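The same site in two structures of inorganic pyrophosphatase from Shewanella sp., which probably catalyses the hydrolysis of diphosphate to two phosphates, using bound divalent metal ions such as manganese: PDB 6LL8 (chain A, 1.30 Å), residues M4-H9 and Y70-S75, and PDB 6LL7 (chain B, 2.20 Å), residues M4-H9 and Y70-S75. One frame, after least-squares fit of the local backbone (RMSD 0.17 Å); residues are numbered along the deposited sequences.

Structure 1 (6LL8); sequences MYVVGH and YIVDHS. With MG (magnesium ion), chain C; MG (magnesium ion), chain D; 2PN (imidodiphosphoric acid), chain E.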
loop_
_atom_site.group_PDB
_atom_site.type_symbol
_atom_site.label_atom_id
_atom_site.label_comp_id
_atom_site.label_asym_id
_atom_site.label_seq_id
_atom_site.Cartn_x
_atom_site.Cartn_y
_atom_site.Cartn_z
ATOM N N MET A 4 -10.620 5.624 19.491
ATOM C CA MET A 4 -9.782 4.656 18.767
ATOM C C MET A 4 -8.881 5.417 17.804
ATOM O O MET A 4 -9.228 6.520 17.352
ATOM C CB MET A 4 -10.637 3.639 18.011
ATOM C CG MET A 4 -11.320 4.184 16.763
ATOM S SD MET A 4 -12.395 3.016 15.945
ATOM C CE MET A 4 -13.890 3.263 16.908
ATOM N N TYR A 5 -7.773 4.802 17.457
ATOM C CA TYR A 5 -6.906 5.302 16.382
ATOM C C TYR A 5 -7.091 4.427 15.169
ATOM O O TYR A 5 -7.031 3.202 15.258
ATOM C CB TYR A 5 -5.451 5.323 16.833
ATOM C CG TYR A 5 -5.179 6.400 17.838
ATOM C CD1 TYR A 5 -4.849 7.671 17.432
ATOM C CD2 TYR A 5 -5.227 6.140 19.188
ATOM C CE1 TYR A 5 -4.613 8.681 18.340
ATOM C CE2 TYR A 5 -4.983 7.142 20.107
ATOM C CZ TYR A 5 -4.672 8.412 19.686
ATOM O OH TYR A 5 -4.412 9.394 20.594
ATOM N N VAL A 6 -7.258 5.070 14.029
ATOM C CA VAL A 6 -7.413 4.407 12.729
ATOM C C VAL A 6 -6.115 4.580 11.973
ATOM O O VAL A 6 -5.719 5.735 11.734
ATOM C CB VAL A 6 -8.607 4.986 11.955
ATOM C CG1 VAL A 6 -8.820 4.160 10.697
ATOM C CG2 VAL A 6 -9.866 5.025 12.808
ATOM N N VAL A 7 -5.416 3.497 11.663
ATOM C CA VAL A 7 -4.034 3.639 11.162
ATOM C C VAL A 7 -3.710 2.504 10.193
ATOM O O VAL A 7 -3.979 1.323 10.442
ATOM C CB VAL A 7 -3.046 3.762 12.310
ATOM C CG1 VAL A 7 -3.037 2.552 13.170
ATOM C CG2 VAL A 7 -1.651 4.062 11.818
ATOM N N GLY A 8 -3.086 2.909 9.105
ATOM C CA GLY A 8 -2.632 1.993 8.063
ATOM C C GLY A 8 -1.213 1.533 8.257
ATOM O O GLY A 8 -0.642 1.617 9.334
ATOM N N HIS A 9 -0.655 0.964 7.199
ATOM C CA HIS A 9 0.649 0.305 7.336
ATOM C C HIS A 9 1.778 1.291 7.571
ATOM O O HIS A 9 1.735 2.444 7.128
ATOM C CB HIS A 9 0.944 -0.654 6.170
ATOM C CG HIS A 9 0.801 -0.140 4.773
ATOM N ND1 HIS A 9 1.716 0.704 4.163
ATOM C CD2 HIS A 9 -0.137 -0.411 3.831
ATOM C CE1 HIS A 9 1.278 0.927 2.899
ATOM N NE2 HIS A 9 0.151 0.262 2.669
ATOM N N TYR A 70 -7.955 0.568 15.006
ATOM C CA TYR A 70 -8.632 0.036 13.805
ATOM C C TYR A 70 -7.585 0.080 12.718
ATOM O O TYR A 70 -7.149 1.153 12.268
ATOM C CB TYR A 70 -9.883 0.835 13.462
ATOM C CG TYR A 70 -10.928 0.029 12.749
ATOM C CD1 TYR A 70 -10.673 -0.578 11.531
ATOM C CD2 TYR A 70 -12.204 -0.098 13.274
ATOM C CE1 TYR A 70 -11.640 -1.338 10.897
ATOM C CE2 TYR A 70 -13.198 -0.837 12.637
ATOM C CZ TYR A 70 -12.896 -1.473 11.440
ATOM O OH TYR A 70 -13.805 -2.252 10.775
ATOM N N ILE A 71 -7.131 -1.108 12.323
ATOM C CA ILE A 71 -6.063 -1.303 11.331
ATOM C C ILE A 71 -6.664 -1.134 9.935
ATOM O O ILE A 71 -7.717 -1.680 9.641
ATOM C CB ILE A 71 -5.443 -2.691 11.498
ATOM C CG1 ILE A 71 -4.784 -2.873 12.866
ATOM C CG2 ILE A 71 -4.499 -3.037 10.348
ATOM C CD1 ILE A 71 -3.503 -2.151 13.071
ATOM N N VAL A 72 -5.932 -0.459 9.062
ATOM C CA VAL A 72 -6.306 -0.259 7.644
ATOM C C VAL A 72 -5.196 -0.827 6.771
ATOM O O VAL A 72 -4.023 -0.531 6.976
ATOM C CB VAL A 72 -6.527 1.239 7.373
ATOM C CG1 VAL A 72 -6.935 1.498 5.941
ATOM C CG2 VAL A 72 -7.540 1.836 8.323
ATOM N N ASP A 73 -5.591 -1.563 5.736
ATOM C CA ASP A 73 -4.728 -1.799 4.560
ATOM C C ASP A 73 -3.562 -2.747 4.847
ATOM O O ASP A 73 -2.617 -2.755 4.047
ATOM C CB ASP A 73 -4.282 -0.478 3.954
ATOM C CG ASP A 73 -3.643 -0.479 2.602
ATOM O OD1 ASP A 73 -4.128 -1.198 1.678
ATOM O OD2 ASP A 73 -2.692 0.303 2.458
ATOM N N HIS A 74 -3.650 -3.578 5.868
ATOM C CA HIS A 74 -2.748 -4.724 6.081
ATOM C C HIS A 74 -3.284 -5.583 7.215
ATOM O O HIS A 74 -4.153 -5.121 7.956
ATOM C CB HIS A 74 -1.321 -4.263 6.402
ATOM C CG HIS A 74 -1.168 -3.746 7.773
ATOM N ND1 HIS A 74 -0.667 -4.540 8.794
ATOM C CD2 HIS A 74 -1.444 -2.527 8.265
ATOM C CE1 HIS A 74 -0.679 -3.767 9.882
ATOM N NE2 HIS A 74 -1.113 -2.534 9.617
ATOM N N SER A 75 -2.672 -6.747 7.429
ATOM C CA SER A 75 -2.916 -7.509 8.659
ATOM C C SER A 75 -1.641 -8.192 9.151
ATOM O O SER A 75 -1.697 -9.345 9.609
ATOM C CB SER A 75 -4.069 -8.458 8.523
ATOM O OG SER A 75 -3.885 -9.394 7.469
HETATM MG MG MG C . -1.314 0.397 1.011
HETATM MG MG MG D . -4.244 -0.781 -0.428
HETATM P P1 2PN E . -1.333 -1.789 -1.199
HETATM O O1 2PN E . -0.878 -1.337 0.186
HETATM O O2 2PN E . -0.882 -0.848 -2.285
HETATM O O3 2PN E . -2.830 -2.032 -1.226
HETATM N N1 2PN E . -0.620 -3.246 -1.474
HETATM P P2 2PN E . 0.571 -3.791 -2.477
HETATM O O4 2PN E . 1.535 -4.531 -1.554
HETATM O O5 2PN E . 1.240 -2.593 -3.116
HETATM O O6 2PN E . -0.067 -4.715 -3.486
HETATM O O HOH W 1 -1.458 -0.209 11.238
#

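Structure 2 (6LL7); sequences MYVVGH and YIVDHS. With MN (manganese (II) ion), chain F; MN (manganese (II) ion), chain G.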
loop_
_atom_site.group_PDB
_atom_site.type_symbol
_atom_site.label_atom_id
_atom_site.label_comp_id
_atom_site.label_asym_id
_atom_site.label_seq_id
_atom_site.Cartn_x
_atom_site.Cartn_y
_atom_site.Cartn_z
ATOM N N MET B 4 -10.748 5.536 19.472
ATOM C CA MET B 4 -9.870 4.608 18.710
ATOM C C MET B 4 -8.986 5.430 17.755
ATOM O O MET B 4 -9.444 6.484 17.279
ATOM C CB MET B 4 -10.672 3.569 17.918
ATOM C CG MET B 4 -11.390 4.152 16.703
ATOM S SD MET B 4 -12.300 2.958 15.717
ATOM C CE MET B 4 -13.768 2.750 16.727
ATOM N N TYR B 5 -7.785 4.923 17.477
ATOM C CA TYR B 5 -6.867 5.403 16.417
ATOM C C TYR B 5 -7.005 4.483 15.197
ATOM O O TYR B 5 -6.777 3.236 15.305
ATOM C CB TYR B 5 -5.427 5.473 16.930
ATOM C CG TYR B 5 -5.246 6.497 18.015
ATOM C CD1 TYR B 5 -5.405 6.168 19.354
ATOM C CD2 TYR B 5 -4.934 7.806 17.695
ATOM C CE1 TYR B 5 -5.259 7.120 20.351
ATOM C CE2 TYR B 5 -4.798 8.773 18.675
ATOM C CZ TYR B 5 -4.933 8.421 20.004
ATOM O OH TYR B 5 -4.792 9.395 20.941
ATOM N N VAL B 6 -7.402 5.071 14.065
ATOM C CA VAL B 6 -7.501 4.361 12.765
ATOM C C VAL B 6 -6.171 4.569 12.051
ATOM O O VAL B 6 -5.770 5.746 11.861
ATOM C CB VAL B 6 -8.657 4.891 11.909
ATOM C CG1 VAL B 6 -8.767 4.093 10.630
ATOM C CG2 VAL B 6 -9.972 4.911 12.662
ATOM N N VAL B 7 -5.474 3.491 11.708
ATOM C CA VAL B 7 -4.087 3.685 11.215
ATOM C C VAL B 7 -3.744 2.596 10.199
ATOM O O VAL B 7 -4.105 1.431 10.427
ATOM C CB VAL B 7 -3.099 3.764 12.396
ATOM C CG1 VAL B 7 -2.985 2.436 13.134
ATOM C CG2 VAL B 7 -1.731 4.267 11.937
ATOM N N GLY B 8 -3.105 3.003 9.102
ATOM C CA GLY B 8 -2.612 2.107 8.048
ATOM C C GLY B 8 -1.185 1.658 8.325
ATOM O O GLY B 8 -0.725 1.787 9.472
ATOM N N HIS B 9 -0.511 1.146 7.294
ATOM C CA HIS B 9 0.811 0.479 7.410
ATOM C C HIS B 9 1.940 1.521 7.476
ATOM O O HIS B 9 1.751 2.669 7.028
ATOM C CB HIS B 9 1.049 -0.551 6.280
ATOM C CG HIS B 9 0.833 -0.066 4.882
ATOM N ND1 HIS B 9 1.541 0.992 4.328
ATOM C CD2 HIS B 9 0.014 -0.528 3.905
ATOM C CE1 HIS B 9 1.135 1.193 3.083
ATOM N NE2 HIS B 9 0.203 0.258 2.791
ATOM N N TYR B 70 -7.757 0.686 15.086
ATOM C CA TYR B 70 -8.439 0.121 13.900
ATOM C C TYR B 70 -7.410 0.083 12.773
ATOM O O TYR B 70 -6.963 1.171 12.319
ATOM C CB TYR B 70 -9.677 0.950 13.551
ATOM C CG TYR B 70 -10.753 0.170 12.839
ATOM C CD1 TYR B 70 -10.481 -0.524 11.669
ATOM C CD2 TYR B 70 -12.046 0.104 13.350
ATOM C CE1 TYR B 70 -11.461 -1.268 11.029
ATOM C CE2 TYR B 70 -13.038 -0.627 12.719
ATOM C CZ TYR B 70 -12.743 -1.316 11.553
ATOM O OH TYR B 70 -13.708 -2.045 10.927
ATOM N N ILE B 71 -7.027 -1.119 12.357
ATOM C CA ILE B 71 -5.965 -1.323 11.331
ATOM C C ILE B 71 -6.563 -1.160 9.925
ATOM O O ILE B 71 -7.626 -1.728 9.678
ATOM C CB ILE B 71 -5.326 -2.704 11.502
ATOM C CG1 ILE B 71 -4.669 -2.877 12.878
ATOM C CG2 ILE B 71 -4.343 -2.972 10.367
ATOM C CD1 ILE B 71 -3.260 -2.356 12.970
ATOM N N VAL B 72 -5.870 -0.452 9.031
ATOM C CA VAL B 72 -6.251 -0.295 7.594
ATOM C C VAL B 72 -5.152 -0.870 6.682
ATOM O O VAL B 72 -3.964 -0.567 6.932
ATOM C CB VAL B 72 -6.505 1.180 7.265
ATOM C CG1 VAL B 72 -6.860 1.371 5.798
ATOM C CG2 VAL B 72 -7.564 1.782 8.166
ATOM N N ASP B 73 -5.542 -1.684 5.689
ATOM C CA ASP B 73 -4.747 -1.965 4.455
ATOM C C ASP B 73 -3.569 -2.893 4.765
ATOM O O ASP B 73 -2.568 -2.857 4.026
ATOM C CB ASP B 73 -4.203 -0.658 3.853
ATOM C CG ASP B 73 -3.715 -0.725 2.420
ATOM O OD1 ASP B 73 -4.167 -1.618 1.678
ATOM O OD2 ASP B 73 -2.886 0.146 2.058
ATOM N N HIS B 74 -3.655 -3.664 5.828
ATOM C CA HIS B 74 -2.774 -4.838 6.085
ATOM C C HIS B 74 -3.396 -5.704 7.195
ATOM O O HIS B 74 -4.374 -5.261 7.804
ATOM C CB HIS B 74 -1.359 -4.374 6.458
ATOM C CG HIS B 74 -1.293 -3.690 7.783
ATOM N ND1 HIS B 74 -0.955 -4.377 8.937
ATOM C CD2 HIS B 74 -1.476 -2.398 8.141
ATOM C CE1 HIS B 74 -0.961 -3.540 9.946
ATOM N NE2 HIS B 74 -1.266 -2.321 9.490
ATOM N N SER B 75 -2.835 -6.884 7.437
ATOM C CA SER B 75 -3.119 -7.700 8.639
ATOM C C SER B 75 -1.821 -8.362 9.109
ATOM O O SER B 75 -1.879 -9.526 9.538
ATOM C CB SER B 75 -4.235 -8.697 8.387
ATOM O OG SER B 75 -3.941 -9.574 7.302
HETATM MN MN MN F . -1.023 -0.026 0.929
HETATM MN MN MN G . -4.375 -1.093 -0.384
HETATM O O HOH W 2 -1.384 -1.865 0.984
HETATM O O HOH W 3 -2.188 -1.624 -1.304
#

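Structure 1 (6LL8)
H9 and D73 meet at one magnesium ion of the active-site metal centre, in loops at the C-terminal ends of strands 4-7 and 68-72, inside the DHH-domain parallel sheet. The planes of the H9 ring and D73 carboxylate are turned 35° from each other; H9 NE2 binds the ion at 2.2 Å, D73 OD2 at 2.0 Å. D73 OD1 reaches the second magnesium, so the carboxylate bridges the pair; CG anti to the backbone N (chi1 -167°) carries it there, and S16 OG hydrogen-bonds OD2. Imidodiphosphate spans the same ions, O1 on the first and O3 on the second; D13 also binds the first, and D15, H95 and D147 the second. H74 CD2 lies 3.7 Å from H9 CB. V6 CG1 meets V72 CG2, and M4 SD sits at the Y70 ring edge, a Met-aromatic contact.

Structure 2 (6LL7)
Across the two strand ends H9 and D73 share a manganese ion of the active-site metal centre, the ring and carboxylate planes turned 35° from each other. H9 NE2 and D73 OD2 each bind it at 2.2 Å. The other oxygen, D73 OD1, holds the second manganese, which makes the carboxylate a bridge; its CG lies anti to the backbone N (chi1 -164°), which swings the carboxylate toward the metals, and S16 OG meets OD2 in a weak hydrogen bond. Water 2 is bound to the first ion and water 3 to the second, with D13 also at the first and D15, H95 and D147 at the second. H74 sets CD2 3.6 Å from H9 CB. V6 CG1 packs on V72 CG2, and the sulfur of M4 lies at the edge of the Y70 ring in a Met-aromatic contact.

Structure 1 against structure 2
The change lies in what is bound beyond H9(A) and D73(A), and their counterparts H9(B) and D73(B). From structure 1, the Mg-PNP form, to structure 2, the Mn-activated form, the two magnesium ions bound by D73(A) have manganese at their places, and imidodiphosphate is absent. At the first position the ion has H9(A) NE2 and D73(A) OD2 as ligands, matched by H9(B) NE2 and D73(B) OD2; at the second, D73(A) OD1 is matched by D73(B) OD1. The bridge made by the aspartate therefore persists with the other metal, and the side chains of H9(A) and D73(A) keep their place within the error.

Waters stand at the places of two ligand oxygens. Water 2 takes the place of O1 of imidodiphosphate and is bound to the manganese at the first position; water 3 stands where O3 was and is bound to the second manganese. Each metal position has an oxygen on this side in both structures, but one molecule that spanned both ions is exchanged for two separate waters, so the covalent link through P1 goes. The rest of the ligand, with N1 and the second phosphoryl group around P2, has no ligand or ion modelled in its place in structure 2.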